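Long-range contacts in peptidoglycan synthetase penicillin-binding protein 3 (Bifidobacterium adolescentis, PDB 4YE5), which probably binds penicillin and acts as a membrane-attached transpeptidase in building the peptidoglycan cell wall: residues A[55-60]-A[113-118]; A[186-191]-A[201-206]; A[360-365]-A[451-456]. All blocks are in the same frame, centred on the assembly; numbering follows the deposited sequence.

Contact 1. Residues A[55-60]-A[113-118]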
loop_
_atom_site.group_PDB
_atom_site.type_symbol
_atom_site.label_atom_id
_atom_site.label_comp_id
_atom_site.label_asym_id
_atom_site.label_seq_id
_atom_site.Cartn_x
_atom_site.Cartn_y
_atom_site.Cartn_z
ATOM N N ASN A 55 -41.199 9.942 2.995
ATOM C CA ASN A 55 -41.554 11.066 2.133
ATOM C C ASN A 55 -42.949 11.567 2.532
ATOM O O ASN A 55 -43.968 11.013 2.103
ATOM C CB ASN A 55 -41.535 10.616 0.668
ATOM C CG ASN A 55 -41.867 11.739 -0.318
ATOM O OD1 ASN A 55 -42.631 12.650 -0.019
ATOM N ND2 ASN A 55 -41.290 11.659 -1.516
ATOM N N PRO A 56 -42.996 12.638 3.341
ATOM C CA PRO A 56 -44.261 13.123 3.913
ATOM C C PRO A 56 -45.355 13.379 2.880
ATOM O O PRO A 56 -46.488 12.948 3.069
ATOM C CB PRO A 56 -43.852 14.414 4.624
ATOM C CG PRO A 56 -42.394 14.188 4.975
ATOM C CD PRO A 56 -41.838 13.438 3.794
ATOM N N GLU A 57 -45.028 14.037 1.777
ATOM C CA GLU A 57 -46.088 14.372 0.829
ATOM C C GLU A 57 -46.618 13.139 0.081
ATOM O O GLU A 57 -47.805 13.066 -0.210
ATOM C CB GLU A 57 -45.664 15.494 -0.132
ATOM C CG GLU A 57 -44.719 15.096 -1.235
ATOM C CD GLU A 57 -44.638 16.157 -2.327
ATOM O OE1 GLU A 57 -44.279 15.811 -3.473
ATOM O OE2 GLU A 57 -44.945 17.336 -2.037
ATOM N N GLN A 58 -45.741 12.170 -0.207
ATOM C CA GLN A 58 -46.204 10.899 -0.761
ATOM C C GLN A 58 -46.997 10.103 0.262
ATOM O O GLN A 58 -47.955 9.431 -0.100
ATOM C CB GLN A 58 -45.051 10.042 -1.290
ATOM C CG GLN A 58 -44.304 10.636 -2.470
ATOM C CD GLN A 58 -45.225 11.123 -3.563
ATOM O OE1 GLN A 58 -46.197 10.459 -3.916
ATOM N NE2 GLN A 58 -44.923 12.301 -4.109
ATOM N N ALA A 59 -46.593 10.156 1.533
ATOM C CA ALA A 59 -47.362 9.482 2.585
ATOM C C ALA A 59 -48.771 10.066 2.679
ATOM O O ALA A 59 -49.757 9.337 2.844
ATOM C CB ALA A 59 -46.653 9.586 3.932
ATOM N N GLN A 60 -48.866 11.386 2.550
ATOM C CA GLN A 60 -50.162 12.067 2.679
ATOM C C GLN A 60 -51.092 11.710 1.537
ATOM O O GLN A 60 -52.295 11.655 1.725
ATOM C CB GLN A 60 -49.958 13.593 2.776
ATOM C CG GLN A 60 -49.255 14.004 4.066
ATOM C CD GLN A 60 -48.594 15.367 3.991
ATOM O OE1 GLN A 60 -49.089 16.282 3.325
ATOM N NE2 GLN A 60 -47.464 15.508 4.677
ATOM N N SER A 113 -44.252 19.144 5.847
ATOM C CA SER A 113 -44.148 19.497 4.443
ATOM C C SER A 113 -42.829 18.988 3.886
ATOM O O SER A 113 -41.870 18.773 4.626
ATOM C CB SER A 113 -44.241 21.016 4.266
ATOM O OG SER A 113 -43.082 21.646 4.793
ATOM N N GLY A 114 -42.772 18.798 2.577
ATOM C CA GLY A 114 -41.540 18.352 1.957
ATOM C C GLY A 114 -41.583 16.889 1.558
ATOM O O GLY A 114 -42.593 16.206 1.731
ATOM N N GLN A 115 -40.465 16.407 1.035
ATOM C CA GLN A 115 -40.389 15.061 0.500
ATOM C C GLN A 115 -39.430 14.209 1.300
ATOM O O GLN A 115 -39.044 13.131 0.862
ATOM C CB GLN A 115 -39.936 15.108 -0.958
ATOM C CG GLN A 115 -40.871 15.900 -1.856
ATOM C CD GLN A 115 -40.884 15.376 -3.275
ATOM O OE1 GLN A 115 -41.795 14.645 -3.671
ATOM N NE2 GLN A 115 -39.865 15.735 -4.048
ATOM N N TYR A 116 -39.046 14.688 2.480
ATOM C CA TYR A 116 -37.985 14.036 3.241
ATOM C C TYR A 116 -38.152 14.180 4.755
ATOM O O TYR A 116 -38.387 15.278 5.262
ATOM C CB TYR A 116 -36.638 14.611 2.819
ATOM C CG TYR A 116 -35.456 14.014 3.544
ATOM C CD1 TYR A 116 -35.004 14.554 4.746
ATOM C CD2 TYR A 116 -34.787 12.927 3.024
ATOM C CE1 TYR A 116 -33.919 14.014 5.411
ATOM C CE2 TYR A 116 -33.692 12.376 3.684
ATOM C CZ TYR A 116 -33.270 12.924 4.875
ATOM O OH TYR A 116 -32.190 12.379 5.527
ATOM N N VAL A 117 -38.023 13.064 5.469
ATOM C CA VAL A 117 -38.011 13.069 6.936
ATOM C C VAL A 117 -37.351 11.781 7.437
ATOM O O VAL A 117 -37.615 10.703 6.916
ATOM C CB VAL A 117 -39.435 13.281 7.558
ATOM C CG1 VAL A 117 -40.342 12.058 7.365
ATOM C CG2 VAL A 117 -39.334 13.622 9.040
ATOM N N VAL A 118 -36.454 11.895 8.412
ATOM C CA VAL A 118 -35.882 10.706 9.034
ATOM C C VAL A 118 -36.910 10.105 9.974
ATOM O O VAL A 118 -37.489 10.814 10.797
ATOM C CB VAL A 118 -34.600 11.012 9.838
ATOM C CG1 VAL A 118 -34.138 9.758 10.574
ATOM C CG2 VAL A 118 -33.519 11.518 8.923
#
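Asn55 and Pro56 start helix 56-61 against the loop Gly114-Gln115 that leads into strand 117-123, an N-capped helix start packed beside the edge strand of a small antiparallel sheet in the dimerisation-domain region. Hydrogen bonding comes in two forms. Asn55 is the N-cap residue: CG stands anti to the backbone N (chi1 -179°), and OD1 accepts from Gln58 N at 3.2 Å, with the donor lying well above the carbonyl plane. One residue earlier on the helix, Glu57 N is another first-turn donor without a partner inside the helix, and it reaches across to Gly114 O at 3.3 Å, approaching nearly along the C=O axis. Gly114 has a phi of 105°, where a CB would press on the carbonyl of Ser113, which explains glycine here. A weak, bent CA-H...O contact also runs from Asn55 CA to Gln115 O (3.5 Å), and Asn55 OD1 packs 3.3 Å from Gln115 CA. The apolar contacts belong to Pro56, whose rigid ring suits the first turn of a helix because no N-H is needed there. Pro56 also touches Ile112, while Val117 pairs with Gly54 through the backbone. On the strand side, Pro56 CD rests 3.3 Å from Tyr116 N, and Pro56 CG meets Val117 CG1 at 3.8 Å.

Contact 2. Residues A[186-191]-A[201-206]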
loop_
_atom_site.group_PDB
_atom_site.type_symbol
_atom_site.label_atom_id
_atom_site.label_comp_id
_atom_site.label_asym_id
_atom_site.label_seq_id
_atom_site.Cartn_x
_atom_site.Cartn_y
_atom_site.Cartn_z
ATOM N N GLY A 186 -27.894 0.151 -7.333
ATOM C CA GLY A 186 -29.066 -0.195 -8.124
ATOM C C GLY A 186 -30.125 0.856 -7.900
ATOM O O GLY A 186 -29.837 1.904 -7.305
ATOM N N TYR A 187 -31.355 0.593 -8.359
ATOM C CA TYR A 187 -32.425 1.545 -8.124
ATOM C C TYR A 187 -33.817 0.914 -8.307
ATOM O O TYR A 187 -33.942 -0.190 -8.846
ATOM C CB TYR A 187 -32.270 2.748 -9.057
ATOM C CG TYR A 187 -32.281 2.356 -10.526
ATOM C CD1 TYR A 187 -33.476 2.095 -11.187
ATOM C CD2 TYR A 187 -31.094 2.224 -11.239
ATOM C CE1 TYR A 187 -33.494 1.726 -12.519
ATOM C CE2 TYR A 187 -31.098 1.861 -12.576
ATOM C CZ TYR A 187 -32.299 1.612 -13.209
ATOM O OH TYR A 187 -32.309 1.245 -14.531
ATOM N N GLN A 188 -34.841 1.624 -7.842
ATOM C CA GLN A 188 -36.246 1.263 -8.068
ATOM C C GLN A 188 -36.971 2.520 -8.494
ATOM O O GLN A 188 -36.744 3.592 -7.935
ATOM C CB GLN A 188 -36.901 0.744 -6.785
ATOM C CG GLN A 188 -36.403 -0.632 -6.334
ATOM C CD GLN A 188 -36.723 -0.913 -4.875
ATOM O OE1 GLN A 188 -37.117 -0.019 -4.139
ATOM N NE2 GLN A 188 -36.536 -2.154 -4.453
ATOM N N VAL A 189 -37.861 2.395 -9.470
ATOM C CA VAL A 189 -38.654 3.535 -9.889
ATOM C C VAL A 189 -40.120 3.257 -9.593
ATOM O O VAL A 189 -40.631 2.197 -9.938
ATOM C CB VAL A 189 -38.446 3.812 -11.383
ATOM C CG1 VAL A 189 -39.244 5.020 -11.815
ATOM C CG2 VAL A 189 -36.954 4.019 -11.669
ATOM N N TYR A 190 -40.792 4.194 -8.931
ATOM C CA TYR A 190 -42.188 3.998 -8.541
ATOM C C TYR A 190 -43.088 5.010 -9.226
ATOM O O TYR A 190 -42.718 6.164 -9.336
ATOM C CB TYR A 190 -42.327 4.173 -7.033
ATOM C CG TYR A 190 -41.650 3.085 -6.258
ATOM C CD1 TYR A 190 -42.317 1.896 -5.975
ATOM C CD2 TYR A 190 -40.334 3.234 -5.812
ATOM C CE1 TYR A 190 -41.690 0.882 -5.274
ATOM C CE2 TYR A 190 -39.708 2.228 -5.095
ATOM C CZ TYR A 190 -40.392 1.057 -4.842
ATOM O OH TYR A 190 -39.770 0.056 -4.153
ATOM N N GLN A 191 -44.272 4.594 -9.670
ATOM C CA GLN A 191 -45.245 5.573 -10.120
ATOM C C GLN A 191 -46.069 5.969 -8.908
ATOM O O GLN A 191 -46.862 5.177 -8.413
ATOM C CB GLN A 191 -46.153 5.003 -11.207
ATOM C CG GLN A 191 -45.421 4.336 -12.352
ATOM C CD GLN A 191 -44.486 5.269 -13.105
ATOM O OE1 GLN A 191 -43.314 4.943 -13.336
ATOM N NE2 GLN A 191 -45.002 6.425 -13.510
ATOM N N GLY A 201 -48.116 3.820 -6.564
ATOM C CA GLY A 201 -47.290 2.934 -5.765
ATOM C C GLY A 201 -46.634 1.815 -6.577
ATOM O O GLY A 201 -45.752 1.102 -6.076
ATOM N N THR A 202 -47.048 1.648 -7.829
ATOM C CA THR A 202 -46.493 0.575 -8.661
ATOM C C THR A 202 -45.002 0.769 -8.967
ATOM O O THR A 202 -44.590 1.820 -9.451
ATOM C CB THR A 202 -47.240 0.461 -9.990
ATOM O OG1 THR A 202 -48.643 0.241 -9.739
ATOM C CG2 THR A 202 -46.651 -0.694 -10.837
HETATM N N MSE A 203 -44.201 -0.254 -8.690
HETATM C CA MSE A 203 -42.794 -0.225 -9.086
HETATM C C MSE A 203 -42.657 -0.629 -10.563
HETATM O O MSE A 203 -42.885 -1.786 -10.910
HETATM C CB MSE A 203 -41.973 -1.163 -8.201
HETATM C CG MSE A 203 -40.473 -0.963 -8.375
HETATM SE SE MSE A 203 -39.399 -2.334 -7.479
HETATM C CE MSE A 203 -40.392 -2.577 -5.834
ATOM N N THR A 204 -42.293 0.307 -11.434
ATOM C CA THR A 204 -42.278 -0.003 -12.872
ATOM C C THR A 204 -40.931 -0.434 -13.418
ATOM O O THR A 204 -40.843 -0.999 -14.508
ATOM C CB THR A 204 -42.772 1.166 -13.702
ATOM O OG1 THR A 204 -42.061 2.345 -13.306
ATOM C CG2 THR A 204 -44.264 1.352 -13.477
ATOM N N GLU A 205 -39.869 -0.157 -12.674
ATOM C CA GLU A 205 -38.582 -0.721 -13.038
ATOM C C GLU A 205 -37.660 -0.796 -11.841
ATOM O O GLU A 205 -37.812 -0.059 -10.854
ATOM C CB GLU A 205 -37.929 0.029 -14.211
ATOM C CG GLU A 205 -37.706 1.509 -13.997
ATOM C CD GLU A 205 -37.037 2.197 -15.191
ATOM O OE1 GLU A 205 -37.694 3.062 -15.816
ATOM O OE2 GLU A 205 -35.859 1.885 -15.498
ATOM N N SER A 206 -36.725 -1.728 -11.914
ATOM C CA SER A 206 -35.726 -1.827 -10.885
ATOM C C SER A 206 -34.471 -2.413 -11.492
ATOM O O SER A 206 -34.517 -3.098 -12.516
ATOM C CB SER A 206 -36.212 -2.675 -9.707
ATOM O OG SER A 206 -36.240 -4.052 -10.036
#
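Val189 faces both Thr204 and Glu205 in this antiparallel beta hairpin, and the extra residue is a beta bulge. Val189 N donates to Glu205 O at 2.8 Å and Val189 O accepts from Thr204 N at 2.9 Å, which satisfies both its backbone polar atoms. A G1 bulge follows at the loop end: Gln191 N gives its hydrogen to Thr202 O, and Gln191 O receives Gly201 N at 2.6 Å. Gly201, at a phi of 96°, adopts a backbone shape natural to glycine.

Side chains add to this. Thr204 OG1 donates to Gln191 OE1 at 2.9 Å, in the carbonyl plane and on a lone pair; a bend at chi2 (-61°) turns CD of Gln191 toward it. Thr202 OG1 instead bonds to Ile199 O. Tyr190 OH donates to Gln188 OE1 at 2.7 Å, from above that carbonyl plane, while Met203, present as selenomethionine, lays CG over the ring face near its rim. Val189 CG2 packs on the methylene CG of Glu205 at 3.5 Å.

Strand 186-191 is the middle of three, bonded on its other edge to strand 23-28 through Gly186, Gln188 and Tyr190, whereas strand 202-207 is an outer strand of that sheet within this chain.

Contact 3. Residues A[360-365]-A[451-456]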
loop_
_atom_site.group_PDB
_atom_site.type_symbol
_atom_site.label_atom_id
_atom_site.label_comp_id
_atom_site.label_asym_id
_atom_site.label_seq_id
_atom_site.Cartn_x
_atom_site.Cartn_y
_atom_site.Cartn_z
ATOM N N TYR A 360 23.404 6.234 -17.282
ATOM C CA TYR A 360 21.969 6.498 -17.177
ATOM C C TYR A 360 21.173 5.204 -17.412
ATOM O O TYR A 360 20.245 4.888 -16.667
ATOM C CB TYR A 360 21.533 7.553 -18.206
ATOM C CG TYR A 360 20.039 7.821 -18.165
ATOM C CD1 TYR A 360 19.511 8.816 -17.343
ATOM C CD2 TYR A 360 19.153 7.058 -18.926
ATOM C CE1 TYR A 360 18.144 9.052 -17.285
ATOM C CE2 TYR A 360 17.785 7.289 -18.875
ATOM C CZ TYR A 360 17.289 8.288 -18.059
ATOM O OH TYR A 360 15.930 8.504 -18.006
ATOM N N ASN A 361 21.543 4.478 -18.470
ATOM C CA ASN A 361 20.819 3.284 -18.882
ATOM C C ASN A 361 20.740 2.246 -17.786
ATOM O O ASN A 361 19.678 1.717 -17.519
ATOM C CB ASN A 361 21.450 2.652 -20.125
ATOM C CG ASN A 361 20.768 1.354 -20.520
ATOM O OD1 ASN A 361 19.716 1.363 -21.160
ATOM N ND2 ASN A 361 21.365 0.228 -20.135
ATOM N N PHE A 362 21.859 1.953 -17.134
ATOM C CA PHE A 362 21.802 0.928 -16.101
ATOM C C PHE A 362 21.068 1.352 -14.850
ATOM O O PHE A 362 20.329 0.564 -14.279
ATOM C CB PHE A 362 23.159 0.272 -15.839
ATOM C CG PHE A 362 23.470 -0.805 -16.854
ATOM C CD1 PHE A 362 22.977 -2.093 -16.691
ATOM C CD2 PHE A 362 24.179 -0.505 -18.005
ATOM C CE1 PHE A 362 23.235 -3.079 -17.654
ATOM C CE2 PHE A 362 24.444 -1.478 -18.965
ATOM C CZ PHE A 362 23.974 -2.766 -18.789
ATOM N N ILE A 363 21.201 2.609 -14.459
ATOM C CA ILE A 363 20.414 3.073 -13.325
ATOM C C ILE A 363 18.919 3.018 -13.653
ATOM O O ILE A 363 18.121 2.468 -12.891
ATOM C CB ILE A 363 20.883 4.455 -12.859
ATOM C CG1 ILE A 363 22.293 4.301 -12.265
ATOM C CG2 ILE A 363 19.900 5.028 -11.808
ATOM C CD1 ILE A 363 23.099 5.529 -12.303
ATOM N N SER A 364 18.553 3.553 -14.811
ATOM C CA SER A 364 17.165 3.549 -15.254
ATOM C C SER A 364 16.628 2.120 -15.414
ATOM O O SER A 364 15.494 1.826 -15.033
ATOM C CB SER A 364 17.062 4.274 -16.602
ATOM O OG SER A 364 15.704 4.491 -16.944
ATOM N N LYS A 365 17.442 1.240 -15.992
ATOM C CA LYS A 365 17.047 -0.157 -16.195
ATOM C C LYS A 365 16.629 -0.852 -14.889
ATOM O O LYS A 365 15.803 -1.766 -14.904
ATOM C CB LYS A 365 18.207 -0.934 -16.808
ATOM C CG LYS A 365 17.841 -1.982 -17.831
ATOM C CD LYS A 365 19.147 -2.565 -18.402
ATOM C CE LYS A 365 18.931 -3.455 -19.616
ATOM N NZ LYS A 365 20.249 -3.814 -20.224
ATOM N N ARG A 451 14.660 -8.832 -18.062
ATOM C CA ARG A 451 16.027 -9.102 -17.632
ATOM C C ARG A 451 16.812 -7.799 -17.584
ATOM O O ARG A 451 16.921 -7.102 -18.600
ATOM C CB ARG A 451 16.736 -10.092 -18.567
ATOM C CG ARG A 451 18.230 -10.293 -18.201
ATOM C CD ARG A 451 18.796 -11.648 -18.695
ATOM N NE ARG A 451 18.004 -12.772 -18.201
ATOM C CZ ARG A 451 18.068 -13.260 -16.964
ATOM N NH1 ARG A 451 18.897 -12.730 -16.068
ATOM N NH2 ARG A 451 17.301 -14.282 -16.621
ATOM N N VAL A 452 17.387 -7.491 -16.423
ATOM C CA VAL A 452 18.193 -6.275 -16.270
ATOM C C VAL A 452 19.670 -6.557 -16.563
ATOM O O VAL A 452 20.342 -5.764 -17.234
ATOM C CB VAL A 452 18.030 -5.662 -14.851
ATOM C CG1 VAL A 452 18.906 -4.435 -14.695
ATOM C CG2 VAL A 452 16.558 -5.304 -14.581
ATOM N N ILE A 453 20.163 -7.692 -16.059
ATOM C CA ILE A 453 21.554 -8.118 -16.227
ATOM C C ILE A 453 21.583 -9.640 -16.372
ATOM O O ILE A 453 20.617 -10.324 -15.996
ATOM C CB ILE A 453 22.433 -7.757 -14.996
ATOM C CG1 ILE A 453 21.698 -8.136 -13.701
ATOM C CG2 ILE A 453 22.783 -6.258 -14.981
ATOM C CD1 ILE A 453 22.498 -7.852 -12.421
ATOM N N ASP A 454 22.694 -10.164 -16.884
ATOM C CA ASP A 454 22.864 -11.609 -16.972
ATOM C C ASP A 454 22.797 -12.226 -15.577
ATOM O O ASP A 454 23.206 -11.597 -14.595
ATOM C CB ASP A 454 24.211 -11.969 -17.612
ATOM C CG ASP A 454 24.299 -11.581 -19.077
ATOM O OD1 ASP A 454 23.312 -11.083 -19.666
ATOM O OD2 ASP A 454 25.377 -11.816 -19.651
ATOM N N GLU A 455 22.299 -13.461 -15.500
ATOM C CA GLU A 455 22.274 -14.213 -14.247
ATOM C C GLU A 455 23.679 -14.368 -13.639
ATOM O O GLU A 455 23.866 -14.307 -12.421
ATOM C CB GLU A 455 21.633 -15.590 -14.467
ATOM C CG GLU A 455 21.582 -16.460 -13.220
ATOM C CD GLU A 455 20.778 -17.748 -13.419
ATOM O OE1 GLU A 455 19.870 -17.789 -14.286
ATOM O OE2 GLU A 455 21.074 -18.727 -12.714
ATOM N N SER A 456 24.680 -14.537 -14.486
ATOM C CA SER A 456 26.030 -14.688 -13.975
ATOM C C SER A 456 26.511 -13.359 -13.339
ATOM O O SER A 456 27.213 -13.349 -12.335
ATOM C CB SER A 456 26.958 -15.160 -15.095
ATOM O OG SER A 456 26.953 -14.242 -16.171
HETATM O O HOH W 1 21.402 -6.508 -19.798
#
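Val452 and Lys365 lie alongside each other, heading opposite ways, and bury most of the surface here, where the last turn of helix 356-365 meets the bend between strand 450-451 and helix 455-470 in the transpeptidase region. Val452 turns both methyl groups to the helix end: CG2 lies 3.6 Å from Lys365 O, and CG1 meets the aliphatic Lys365 CG at 4.1 Å. A short branched side chain suits this place, since it can cover the end of the helix and the lysine methylenes together.

Lys365 runs extended beyond CG, and its CD passes 3.6 Å from Val452 O. The ammonium group is joined to that same carbonyl by a water, which accepts from Lys365 NZ at 3.0 Å and donates to Val452 O at 2.9 Å. A long flexible chain thus gives an apolar shaft over valine and a charged tip that meets the carbonyl through one water; Lys365 is partly exposed.

Phe362, one turn earlier, contributes its ring atom CE1, which approaches Ile453 CG2 at 4.2 Å obliquely. The residue is buried and also touches Leu300, a setting that suits an apolar ring.

The patch continues into neighbouring elements. Phe362 and Ile453 both touch Gln299 of helix 290-299, while Val452 and Ile453 rest on Val417 and Ile418 of helix 408-419.

Contacts 1 and 2 lie on the same side of the chain's centre, about 18 Å apart between their centres, whereas contact 3 lies on the opposite side, about 68 and 61 Å away, centre to centre. Contact 3 is buried and mostly apolar, its one polar link passing through a water. Contact 2 is a surface contact held by direct backbone bonds interrupted by bulges, and contact 1, partly buried, combines one backbone bond to the helix start with proline packing. None shares an element with another: contact 1 joins a helix start to an edge strand, contact 2 two strands of another small sheet, and contact 3 a helix end to a bend.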